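Local coordinates for pantothenate synthetase (Francisella tularensis subsp. tularensis, PDB 3N8H), which catalyses the ATP-dependent condensation of pantoate with beta-alanine to form pantothenate, passing through a pantoyl-adenylate intermediate, at the interface of chains A and B. Numbering follows the deposited sequence. Chains: chain A/B, Pantothenate synthetase.

The interface of chains A and B. Residues chain A 109-113, 132, 159, 166; chain B 106-108.
Strand 107-111 of chain A pairs antiparallel with strand 107-111 of chain B, and the loop residues A:Lys112 and A:Leu113 meet the loop residue B:Leu106, while helices 127-142 and 154-166 of chain A lie over one side of the pairing. This intersubunit beta-ladder is part of the two-fold symmetric interface of the pantothenate synthetase homodimer, and the exchanged pairing continues the same ladder across the two-fold, near A:Ile109. A:Glu110 and B:Arg108 pair through both backbone groups: A:Glu110 N donates to B:Arg108 O (2.7 Å), and B:Arg108 N returns a bond to A:Glu110 O (3.0 Å). A:Pro111 bridges to B:Leu107 in the same register. The ladder continues where A:Lys112 N donates nearly straight to the carbonyl oxygen B:Leu106 O.

Side chains pack on both sides of this backbone frame. B:Leu107, its CG anti to the carbonyl carbon (chi1 -56°), points toward the helices of chain A. Methyl B:Leu107 CD2 meets A:Pro111 CA at 3.9 Å and also touches the tip of A:Leu132, CD1. The other methyl, B:Leu107 CD1, lies 3.7 Å from the carboxylate oxygen OD2 of A:Asp166. On the opposite side, the extended B:Arg108 crosses A:Lys112 at about a right angle, and methylene CG of the lysine sits over the rim of one guanidinium face, 3.9 Å from CZ. Beyond the ladder, B:Leu106 CB packs against A:Leu113 CG at 3.9 Å, the two side chains crossing.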
ATOM      1  N   ILE A 109      -2.861  -0.470   4.023  1.00 31.21           N
ATOM      2  CA  ILE A 109      -1.933  -1.585   4.007  1.00 35.39           C
ATOM      3  C   ILE A 109      -2.320  -2.524   5.137  1.00 41.26           C
ATOM      4  O   ILE A 109      -2.412  -2.102   6.292  1.00 36.34           O
ATOM      5  CB  ILE A 109      -0.481  -1.120   4.217  1.00 37.90           C
ATOM      6  CG1 ILE A 109       0.001  -0.331   3.000  1.00 42.04           C
ATOM      7  CG2 ILE A 109       0.412  -2.318   4.420  1.00 35.28           C
ATOM      8  CD1 ILE A 109       0.163  -1.174   1.765  1.00 49.81           C
ATOM      9  N   GLU A 110      -2.549  -3.787   4.793  1.00 35.28           N
ATOM     10  CA  GLU A 110      -2.999  -4.800   5.745  1.00 37.08           C
ATOM     11  C   GLU A 110      -1.901  -5.840   5.864  1.00 42.89           C
ATOM     12  O   GLU A 110      -1.535  -6.464   4.868  1.00 38.62           O
ATOM     13  CB  GLU A 110      -4.248  -5.483   5.185  1.00 45.27           C
ATOM     14  CG  GLU A 110      -5.186  -6.071   6.200  1.00 67.37           C
ATOM     15  CD  GLU A 110      -5.926  -5.012   6.998  1.00 79.89           C
ATOM     16  OE1 GLU A 110      -6.806  -4.321   6.429  1.00 82.73           O
ATOM     17  OE2 GLU A 110      -5.624  -4.880   8.202  1.00 77.51           O
ATOM     18  N   PRO A 111      -1.359  -6.041   7.074  1.00 37.95           N
ATOM     19  CA  PRO A 111      -0.293  -7.016   7.179  1.00 30.93           C
ATOM     20  C   PRO A 111      -0.852  -8.424   7.448  1.00 41.26           C
ATOM     21  O   PRO A 111      -1.578  -8.654   8.408  1.00 52.15           O
ATOM     22  CB  PRO A 111       0.512  -6.536   8.398  1.00 37.44           C
ATOM     23  CG  PRO A 111      -0.389  -5.522   9.135  1.00 40.00           C
ATOM     24  CD  PRO A 111      -1.689  -5.436   8.373  1.00 39.80           C
ATOM     25  N   LYS A 112      -0.516  -9.370   6.591  1.00 32.12           N
ATOM     26  CA  LYS A 112      -0.911 -10.767   6.845  1.00 39.64           C
ATOM     27  C   LYS A 112       0.337 -11.611   7.024  1.00 43.70           C
ATOM     28  O   LYS A 112       0.859 -12.184   6.060  1.00 42.72           O
ATOM     29  CB  LYS A 112      -1.790 -11.303   5.711  1.00 46.14           C
ATOM     30  CG  LYS A 112      -3.197 -10.712   5.716  1.00 58.83           C
ATOM     31  CD  LYS A 112      -3.795 -10.797   7.119  1.00 66.66           C
ATOM     32  CE  LYS A 112      -5.114 -10.065   7.203  1.00 70.34           C
ATOM     33  NZ  LYS A 112      -6.082 -10.624   6.229  1.00 75.18           N
ATOM     34  N   LEU A 113       0.852 -11.617   8.250  1.00 39.31           N
ATOM     35  CA  LEU A 113       2.031 -12.400   8.590  1.00 44.18           C
ATOM     36  C   LEU A 113       2.212 -12.510  10.095  1.00 45.25           C
ATOM     37  O   LEU A 113       1.637 -11.741  10.857  1.00 40.20           O
ATOM     38  CB  LEU A 113       3.304 -11.848   7.939  1.00 44.88           C
ATOM     39  CG  LEU A 113       3.623 -10.359   7.687  1.00 45.68           C
ATOM     40  CD1 LEU A 113       2.782  -9.344   8.457  1.00 32.31           C
ATOM     41  CD2 LEU A 113       5.110 -10.087   7.871  1.00 27.96           C
ATOM     42  N   LEU A 132       1.661   1.220   9.012  1.00 24.13           N
ATOM     43  CA  LEU A 132       2.186   0.882   7.679  1.00 30.31           C
ATOM     44  C   LEU A 132       1.629   1.774   6.558  1.00 34.65           C
ATOM     45  O   LEU A 132       2.350   2.133   5.629  1.00 33.60           O
ATOM     46  CB  LEU A 132       1.880  -0.582   7.365  1.00 31.41           C
ATOM     47  CG  LEU A 132       2.750  -1.552   8.166  1.00 31.02           C
ATOM     48  CD1 LEU A 132       2.275  -3.002   7.974  1.00 34.08           C
ATOM     49  CD2 LEU A 132       4.235  -1.379   7.761  1.00 32.90           C
ATOM     50  N   LEU A 159       8.391  -4.733  10.288  1.00 30.04           N
ATOM     51  CA  LEU A 159       7.307  -4.464   9.369  1.00 31.38           C
ATOM     52  C   LEU A 159       7.695  -3.387   8.348  1.00 29.84           C
ATOM     53  O   LEU A 159       7.377  -3.497   7.161  1.00 29.11           O
ATOM     54  CB  LEU A 159       6.051  -4.040  10.151  1.00 29.04           C
ATOM     55  CG  LEU A 159       5.363  -5.128  10.947  1.00 36.56           C
ATOM     56  CD1 LEU A 159       4.163  -4.566  11.701  1.00 35.21           C
ATOM     57  CD2 LEU A 159       4.949  -6.256   9.982  1.00 33.05           C
ATOM     58  N   ASP A 166       8.788  -4.760  -0.218  1.00 32.73           N
ATOM     59  CA  ASP A 166       7.624  -5.184  -0.997  1.00 31.29           C
ATOM     60  C   ASP A 166       7.170  -4.127  -1.972  1.00 32.29           C
ATOM     61  O   ASP A 166       6.659  -4.435  -3.045  1.00 34.82           O
ATOM     62  CB  ASP A 166       6.467  -5.523  -0.060  1.00 38.82           C
ATOM     63  CG  ASP A 166       6.325  -7.028   0.177  1.00 45.68           C
ATOM     64  OD1 ASP A 166       6.391  -7.814  -0.803  1.00 53.67           O
ATOM     65  OD2 ASP A 166       6.139  -7.416   1.348  1.00 38.87           O
TER
ATOM     66  N   LEU B 106       2.254 -10.860   1.816  1.00 36.23           N
ATOM     67  CA  LEU B 106       2.280 -10.537   3.247  1.00 35.17           C
ATOM     68  C   LEU B 106       1.648  -9.173   3.555  1.00 35.71           C
ATOM     69  O   LEU B 106       0.943  -9.019   4.563  1.00 39.88           O
ATOM     70  CB  LEU B 106       3.726 -10.578   3.768  1.00 30.83           C
ATOM     71  CG  LEU B 106       4.417 -11.940   3.640  1.00 34.36           C
ATOM     72  CD1 LEU B 106       5.775 -11.937   4.343  1.00 37.66           C
ATOM     73  CD2 LEU B 106       3.521 -13.085   4.161  1.00 32.63           C
ATOM     74  N   LEU B 107       1.935  -8.193   2.695  1.00 31.40           N
ATOM     75  CA  LEU B 107       1.418  -6.831   2.819  1.00 34.10           C
ATOM     76  C   LEU B 107       0.469  -6.548   1.663  1.00 32.52           C
ATOM     77  O   LEU B 107       0.877  -6.523   0.503  1.00 34.53           O
ATOM     78  CB  LEU B 107       2.578  -5.826   2.823  1.00 24.55           C
ATOM     79  CG  LEU B 107       3.614  -6.095   3.922  1.00 35.42           C
ATOM     80  CD1 LEU B 107       4.758  -5.090   3.871  1.00 39.87           C
ATOM     81  CD2 LEU B 107       2.952  -6.100   5.306  1.00 35.87           C
ATOM     82  N   ARG B 108      -0.798  -6.330   1.975  1.00 34.97           N
ATOM     83  CA  ARG B 108      -1.798  -6.138   0.933  1.00 36.26           C
ATOM     84  C   ARG B 108      -2.466  -4.788   1.039  1.00 35.65           C
ATOM     85  O   ARG B 108      -2.695  -4.293   2.139  1.00 37.59           O
ATOM     86  CB  ARG B 108      -2.854  -7.216   1.095  1.00 37.89           C
ATOM     87  CG  ARG B 108      -2.227  -8.505   1.540  1.00 42.12           C
ATOM     88  CD  ARG B 108      -3.237  -9.602   1.603  1.00 51.63           C
ATOM     89  NE  ARG B 108      -2.608 -10.868   1.951  1.00 43.94           N
ATOM     90  CZ  ARG B 108      -3.275 -12.009   2.036  1.00 50.62           C
ATOM     91  NH1 ARG B 108      -4.584 -12.015   1.810  1.00 48.25           N
ATOM     92  NH2 ARG B 108      -2.644 -13.128   2.366  1.00 46.22           N
TER